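Local coordinates for protein aspergillopepsin II heavy chain (Aspergillus niger var. macrosporus, PDB 1Y43) that forms the larger part of an acid endopeptidase of the glutamic peptidase family G1, which hydrolyses peptide bonds in proteins, at residues 67-79 against 89-102. Numbering follows the deposited sequence.
Sequences VEATSKSSGSATV and THTFSGNVEGDLCE
Gly75 and Ala77 pair with Phe92 and His90 as strands 74-79 and 89-92 run antiparallel at 168°, each pair closed by two backbone hydrogen bonds; the shortest joins Phe92 N to Gly75 O at 2.7 Å. Glycine suits position 75 because a CB there would run into the carbonyl O of Glu68 on the next strand. The Phe92 ring lies on the same face of the sheet: with CG beside the backbone N (chi1 -59°), it turns its edge to Gly75 O and Ala77 CB, while CD2 of His90 sits over one ring face, 3.4 Å above the plane. Tyr42 stacks on His90, and Trp44 meets Phe92 edge-to-face. On the other face, beta-branched Thr78 and Thr89 come together at an angle, each OG1 beside its own backbone N, and these hydroxyls hydrogen-bond at 2.7 Å.

Beyond the strands, the type I turn Ser71-Ser74 meets the returning loop. Ser71 OG accepts from Ser73 N, an ST turn, and also bonds Ser74 OG. Leu100 N donates almost straight (174°) to a lone pair of Lys72 O, and the extended methylene chain of Lys72 passes over Leu100 O, CG and CD both 3.4 Å from it. Val96 packs its methyls on Ser73, whose buried O takes only a CA-H...O contact from Gly94 CA, at 3.3 Å; at Gly94's backbone angles a CB would jam against the preceding carbonyl O. Leu100 CD1 touches the small Ala69 CB at 3.7 Å, and one water bridges Ala69 O and Glu102 OE2. Hydrogen-bonded pairs alternate with non-hydrogen-bonded Ser76-Thr91 and Thr78-Thr89, as in an antiparallel beta hairpin, here 74-81 with 86-92; 86-92 is this chain's edge strand, while through 62-69 the Peptidase A4 beta-sandwich sheet runs on into the other chain.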
ATOM      1  N   VAL B  67      -1.382   7.210   6.385  1.00  4.28           N
ATOM      2  CA  VAL B  67      -1.485   6.546   7.691  1.00  4.07           C
ATOM      3  C   VAL B  67      -0.677   7.433   8.643  1.00  5.33           C
ATOM      4  O   VAL B  67       0.344   8.016   8.265  1.00  4.99           O
ATOM      5  CB  VAL B  67      -0.944   5.085   7.757  1.00  4.82           C
ATOM      6  CG1 VAL B  67      -1.860   4.139   6.987  1.00  4.89           C
ATOM      7  CG2 VAL B  67       0.494   4.989   7.293  1.00  4.45           C
ATOM      8  N   GLU B  68      -1.175   7.580   9.863  1.00  6.18           N
ATOM      9  CA  GLU B  68      -0.527   8.394  10.882  1.00  7.61           C
ATOM     10  C   GLU B  68      -0.599   7.638  12.204  1.00  6.77           C
ATOM     11  O   GLU B  68      -1.634   7.053  12.537  1.00  7.27           O
ATOM     12  CB  GLU B  68      -1.262   9.729  11.030  1.00 11.67           C
ATOM     13  CG  GLU B  68      -1.164  10.665   9.821  1.00 20.41           C
ATOM     14  CD  GLU B  68      -1.987  11.953   9.994  1.00 25.11           C
ATOM     15  OE1 GLU B  68      -2.500  12.197  11.120  1.00 28.27           O
ATOM     16  OE2 GLU B  68      -2.129  12.728   9.009  1.00 28.46           O
ATOM     17  N   ALA B  69       0.496   7.655  12.954  1.00  6.03           N
ATOM     18  CA  ALA B  69       0.554   6.987  14.251  1.00  5.47           C
ATOM     19  C   ALA B  69       0.670   8.056  15.324  1.00  5.90           C
ATOM     20  O   ALA B  69       1.589   8.870  15.277  1.00  7.44           O
ATOM     21  CB  ALA B  69       1.765   6.067  14.320  1.00  5.52           C
ATOM     22  N   THR B  70      -0.270   8.079  16.257  1.00  5.25           N
ATOM     23  CA  THR B  70      -0.224   9.047  17.350  1.00  6.54           C
ATOM     24  C   THR B  70       0.526   8.462  18.561  1.00  6.92           C
ATOM     25  O   THR B  70       0.891   9.176  19.505  1.00  9.32           O
ATOM     26  CB  THR B  70      -1.644   9.542  17.731  1.00  7.30           C
ATOM     27  OG1 THR B  70      -2.505   8.420  17.942  1.00  7.06           O
ATOM     28  CG2 THR B  70      -2.218  10.411  16.613  1.00  7.51           C
ATOM     29  N   SER B  71       0.728   7.155  18.533  1.00  7.32           N
ATOM     30  CA  SER B  71       1.474   6.435  19.550  1.00  7.58           C
ATOM     31  C   SER B  71       1.741   5.070  18.913  1.00  7.94           C
ATOM     32  O   SER B  71       1.317   4.817  17.775  1.00  7.86           O
ATOM     33  CB  SER B  71       0.674   6.288  20.853  1.00  7.31           C
ATOM     34  OG  SER B  71      -0.230   5.206  20.814  1.00  8.07           O
ATOM     35  N   LYS B  72       2.448   4.194  19.613  1.00  8.55           N
ATOM     36  CA  LYS B  72       2.725   2.869  19.062  1.00  9.36           C
ATOM     37  C   LYS B  72       1.480   1.982  18.984  1.00  8.01           C
ATOM     38  O   LYS B  72       1.506   0.937  18.332  1.00  7.49           O
ATOM     39  CB  LYS B  72       3.836   2.171  19.851  1.00 12.45           C
ATOM     40  CG  LYS B  72       5.207   2.784  19.613  1.00 16.93           C
ATOM     41  CD  LYS B  72       6.242   2.081  20.455  1.00 22.22           C
ATOM     42  CE  LYS B  72       7.631   2.691  20.304  1.00 25.43           C
ATOM     43  NZ  LYS B  72       8.470   2.343  21.505  1.00 30.44           N
ATOM     44  N   SER B  73       0.387   2.428  19.604  1.00  7.88           N
ATOM     45  CA  SER B  73      -0.856   1.670  19.602  1.00  8.38           C
ATOM     46  C   SER B  73      -2.099   2.482  19.222  1.00  8.08           C
ATOM     47  O   SER B  73      -3.225   2.085  19.541  1.00  9.20           O
ATOM     48  CB  SER B  73      -1.063   0.965  20.957  1.00 10.37           C
ATOM     49  OG  SER B  73      -1.002   1.874  22.052  1.00 13.59           O
ATOM     50  N   SER B  74      -1.912   3.604  18.530  1.00  5.48           N
ATOM     51  CA  SER B  74      -3.043   4.433  18.116  1.00  5.39           C
ATOM     52  C   SER B  74      -2.680   5.230  16.869  1.00  4.25           C
ATOM     53  O   SER B  74      -1.501   5.502  16.622  1.00  4.67           O
ATOM     54  CB  SER B  74      -3.491   5.385  19.241  1.00  5.58           C
ATOM     55  OG  SER B  74      -2.497   6.335  19.579  1.00  6.52           O
ATOM     56  N   GLY B  75      -3.686   5.563  16.076  1.00  4.30           N
ATOM     57  CA  GLY B  75      -3.446   6.326  14.863  1.00  4.03           C
ATOM     58  C   GLY B  75      -4.664   6.351  13.969  1.00  4.34           C
ATOM     59  O   GLY B  75      -5.779   6.097  14.419  1.00  5.50           O
ATOM     60  N   SER B  76      -4.450   6.575  12.677  1.00  4.50           N
ATOM     61  CA  SER B  76      -5.552   6.643  11.735  1.00  3.41           C
ATOM     62  C   SER B  76      -5.126   6.256  10.318  1.00  4.60           C
ATOM     63  O   SER B  76      -3.933   6.249   9.973  1.00  4.32           O
ATOM     64  CB  SER B  76      -6.135   8.065  11.716  1.00  5.08           C
ATOM     65  OG  SER B  76      -5.154   9.005  11.293  1.00  6.66           O
ATOM     66  N   ALA B  77      -6.121   5.924   9.510  1.00  4.05           N
ATOM     67  CA  ALA B  77      -5.908   5.565   8.121  1.00  4.16           C
ATOM     68  C   ALA B  77      -6.895   6.419   7.341  1.00  4.02           C
ATOM     69  O   ALA B  77      -8.081   6.450   7.689  1.00  5.43           O
ATOM     70  CB  ALA B  77      -6.192   4.084   7.904  1.00  3.94           C
ATOM     71  N   THR B  78      -6.417   7.077   6.292  1.00  4.06           N
ATOM     72  CA  THR B  78      -7.266   7.937   5.485  1.00  4.51           C
ATOM     73  C   THR B  78      -7.111   7.677   4.001  1.00  5.08           C
ATOM     74  O   THR B  78      -5.989   7.503   3.500  1.00  4.78           O
ATOM     75  CB  THR B  78      -6.934   9.416   5.747  1.00  5.76           C
ATOM     76  OG1 THR B  78      -7.172   9.718   7.132  1.00  6.27           O
ATOM     77  CG2 THR B  78      -7.764  10.342   4.847  1.00  6.73           C
ATOM     78  N   VAL B  79      -8.253   7.620   3.311  1.00  4.79           N
ATOM     79  CA  VAL B  79      -8.301   7.428   1.864  1.00  4.94           C
ATOM     80  C   VAL B  79      -9.126   8.579   1.295  1.00  5.26           C
ATOM     81  O   VAL B  79     -10.287   8.791   1.681  1.00  5.91           O
ATOM     82  CB  VAL B  79      -8.974   6.087   1.450  1.00  5.39           C
ATOM     83  CG1 VAL B  79      -9.115   6.016  -0.076  1.00  6.16           C
ATOM     84  CG2 VAL B  79      -8.157   4.896   1.959  1.00  6.28           C
ATOM     85  N   THR B  89     -11.849   8.411   6.926  1.00  6.75           N
ATOM     86  CA  THR B  89     -10.778   8.161   7.883  1.00  6.92           C
ATOM     87  C   THR B  89     -11.248   7.205   8.948  1.00  7.51           C
ATOM     88  O   THR B  89     -12.365   7.346   9.439  1.00  8.18           O
ATOM     89  CB  THR B  89     -10.321   9.472   8.630  1.00  7.41           C
ATOM     90  OG1 THR B  89      -9.771  10.407   7.687  1.00  7.75           O
ATOM     91  CG2 THR B  89      -9.249   9.159   9.713  1.00  6.10           C
ATOM     92  N   HIS B  90     -10.415   6.225   9.279  1.00  6.47           N
ATOM     93  CA  HIS B  90     -10.721   5.303  10.364  1.00  5.49           C
ATOM     94  C   HIS B  90      -9.718   5.619  11.466  1.00  5.48           C
ATOM     95  O   HIS B  90      -8.510   5.630  11.219  1.00  4.78           O
ATOM     96  CB  HIS B  90     -10.560   3.835   9.971  1.00  6.45           C
ATOM     97  CG  HIS B  90     -10.860   2.903  11.099  1.00  7.04           C
ATOM     98  ND1 HIS B  90     -12.140   2.519  11.427  1.00  8.47           N
ATOM     99  CD2 HIS B  90     -10.052   2.344  12.046  1.00  8.04           C
ATOM    100  CE1 HIS B  90     -12.117   1.779  12.517  1.00  8.26           C
ATOM    101  NE2 HIS B  90     -10.860   1.663  12.908  1.00  9.64           N
ATOM    102  N   THR B  91     -10.221   5.928  12.658  1.00  4.94           N
ATOM    103  CA  THR B  91      -9.367   6.236  13.787  1.00  6.15           C
ATOM    104  C   THR B  91      -9.253   5.023  14.713  1.00  7.24           C
ATOM    105  O   THR B  91     -10.261   4.384  15.044  1.00  8.43           O
ATOM    106  CB  THR B  91      -9.931   7.444  14.569  1.00  6.95           C
ATOM    107  OG1 THR B  91      -9.956   8.593  13.712  1.00  6.97           O
ATOM    108  CG2 THR B  91      -9.090   7.760  15.792  1.00  7.85           C
ATOM    109  N   PHE B  92      -8.022   4.670  15.059  1.00  7.46           N
ATOM    110  CA  PHE B  92      -7.745   3.564  15.960  1.00 10.04           C
ATOM    111  C   PHE B  92      -7.342   4.250  17.263  1.00 12.87           C
ATOM    112  O   PHE B  92      -6.189   4.637  17.422  1.00 11.24           O
ATOM    113  CB  PHE B  92      -6.556   2.728  15.447  1.00 10.07           C
ATOM    114  CG  PHE B  92      -6.747   2.129  14.069  1.00  9.11           C
ATOM    115  CD1 PHE B  92      -7.284   0.859  13.927  1.00  9.39           C
ATOM    116  CD2 PHE B  92      -6.252   2.779  12.937  1.00  8.83           C
ATOM    117  CE1 PHE B  92      -7.324   0.247  12.688  1.00 10.03           C
ATOM    118  CE2 PHE B  92      -6.287   2.174  11.688  1.00  8.98           C
ATOM    119  CZ  PHE B  92      -6.817   0.903  11.563  1.00  9.81           C
ATOM    120  N   SER B  93      -8.286   4.416  18.188  1.00 17.73           N
ATOM    121  CA  SER B  93      -8.026   5.106  19.461  1.00 22.52           C
ATOM    122  C   SER B  93      -7.175   4.308  20.432  1.00 25.65           C
ATOM    123  O   SER B  93      -6.662   4.837  21.419  1.00 27.05           O
ATOM    124  CB  SER B  93      -9.344   5.458  20.135  1.00 23.75           C
ATOM    125  OG  SER B  93     -10.268   5.926  19.170  1.00 28.05           O
ATOM    126  N   GLY B  94      -7.028   3.030  20.129  1.00 28.53           N
ATOM    127  CA  GLY B  94      -6.259   2.131  20.959  1.00 31.35           C
ATOM    128  C   GLY B  94      -6.979   0.813  20.764  1.00 33.85           C
ATOM    129  O   GLY B  94      -7.706   0.655  19.770  1.00 33.72           O
ATOM    130  N   ASN B  95      -6.829  -0.110  21.710  1.00 35.13           N
ATOM    131  CA  ASN B  95      -7.476  -1.419  21.628  1.00 36.37           C
ATOM    132  C   ASN B  95      -6.986  -2.203  20.405  1.00 35.13           C
ATOM    133  O   ASN B  95      -7.673  -3.100  19.905  1.00 36.34           O
ATOM    134  CB  ASN B  95      -9.015  -1.268  21.586  1.00 39.45           C
ATOM    135  CG  ASN B  95      -9.583  -0.614  22.850  1.00 43.04           C
ATOM    136  OD1 ASN B  95      -9.388  -1.098  23.963  1.00 46.26           O
ATOM    137  ND2 ASN B  95     -10.301   0.481  22.675  1.00 45.00           N
ATOM    138  N   VAL B  96      -5.782  -1.887  19.940  1.00 32.46           N
ATOM    139  CA  VAL B  96      -5.248  -2.572  18.777  1.00 30.06           C
ATOM    140  C   VAL B  96      -4.650  -3.912  19.187  1.00 28.82           C
ATOM    141  O   VAL B  96      -4.476  -4.185  20.377  1.00 28.82           O
ATOM    142  CB  VAL B  96      -4.208  -1.708  18.014  1.00 28.95           C
ATOM    143  CG1 VAL B  96      -4.836  -0.387  17.621  1.00 28.04           C
ATOM    144  CG2 VAL B  96      -2.958  -1.493  18.842  1.00 28.54           C
ATOM    145  N   GLU B  97      -4.298  -4.732  18.198  1.00 26.55           N
ATOM    146  CA  GLU B  97      -3.747  -6.052  18.492  1.00 24.77           C
ATOM    147  C   GLU B  97      -2.231  -6.151  18.367  1.00 22.90           C
ATOM    148  O   GLU B  97      -1.667  -7.246  18.519  1.00 23.06           O
ATOM    149  CB  GLU B  97      -4.413  -7.100  17.603  1.00 24.70           C
ATOM    150  CG  GLU B  97      -5.920  -7.221  17.827  1.00 27.27           C
ATOM    151  CD  GLU B  97      -6.569  -8.271  16.950  1.00 28.77           C
ATOM    152  OE1 GLU B  97      -5.840  -9.055  16.296  1.00 28.86           O
ATOM    153  OE2 GLU B  97      -7.818  -8.318  16.914  1.00 30.14           O
ATOM    154  N   GLY B  98      -1.579  -5.018  18.090  1.00 19.78           N
ATOM    155  CA  GLY B  98      -0.135  -5.017  17.951  1.00 16.58           C
ATOM    156  C   GLY B  98       0.502  -3.645  18.040  1.00 14.06           C
ATOM    157  O   GLY B  98      -0.065  -2.646  17.586  1.00 15.37           O
ATOM    158  N   ASP B  99       1.687  -3.595  18.633  1.00 10.86           N
ATOM    159  CA  ASP B  99       2.417  -2.343  18.790  1.00 10.43           C
ATOM    160  C   ASP B  99       3.353  -2.097  17.635  1.00  9.04           C
ATOM    161  O   ASP B  99       4.074  -2.990  17.212  1.00  8.09           O
ATOM    162  CB  ASP B  99       3.256  -2.344  20.074  1.00 12.17           C
ATOM    163  CG  ASP B  99       2.415  -2.251  21.323  1.00 14.79           C
ATOM    164  OD1 ASP B  99       1.234  -1.849  21.239  1.00 17.50           O
ATOM    165  OD2 ASP B  99       2.935  -2.599  22.403  1.00 18.02           O
ATOM    166  N   LEU B 100       3.354  -0.862  17.142  1.00  8.19           N
ATOM    167  CA  LEU B 100       4.238  -0.477  16.059  1.00  6.83           C
ATOM    168  C   LEU B 100       5.649  -0.282  16.606  1.00  7.04           C
ATOM    169  O   LEU B 100       5.825  -0.026  17.795  1.00  8.23           O
ATOM    170  CB  LEU B 100       3.793   0.862  15.484  1.00  7.60           C
ATOM    171  CG  LEU B 100       2.441   0.905  14.794  1.00  7.62           C
ATOM    172  CD1 LEU B 100       2.121   2.355  14.426  1.00  7.93           C
ATOM    173  CD2 LEU B 100       2.489   0.011  13.563  1.00  7.06           C
ATOM    174  N   CYS B 101       6.654  -0.455  15.753  1.00  6.67           N
ATOM    175  CA  CYS B 101       8.045  -0.185  16.133  1.00  7.22           C
ATOM    176  C   CYS B 101       8.394   1.187  15.549  1.00  6.28           C
ATOM    177  O   CYS B 101       9.313   1.851  16.015  1.00  6.40           O
ATOM    178  CB  CYS B 101       9.022  -1.171  15.497  1.00  7.11           C
ATOM    179  SG  CYS B 101       8.683  -2.924  15.716  1.00  8.51           S
ATOM    180  N   GLU B 102       7.687   1.557  14.478  1.00  5.69           N
ATOM    181  CA  GLU B 102       7.898   2.805  13.745  1.00  6.03           C
ATOM    182  C   GLU B 102       9.259   2.822  13.045  1.00  5.91           C
ATOM    183  O   GLU B 102       9.894   3.870  12.896  1.00  6.30           O
ATOM    184  CB  GLU B 102       7.678   4.026  14.652  1.00  5.94           C
ATOM    185  CG  GLU B 102       6.254   4.101  15.172  1.00  7.35           C
ATOM    186  CD  GLU B 102       5.961   5.329  16.015  1.00  8.69           C
ATOM    187  OE1 GLU B 102       6.896   6.058  16.406  1.00 10.87           O
ATOM    188  OE2 GLU B 102       4.766   5.560  16.273  1.00 10.66           O
TER
HETATM  189  O   HOH W   1       3.881   7.847  17.382  1.00 21.23           O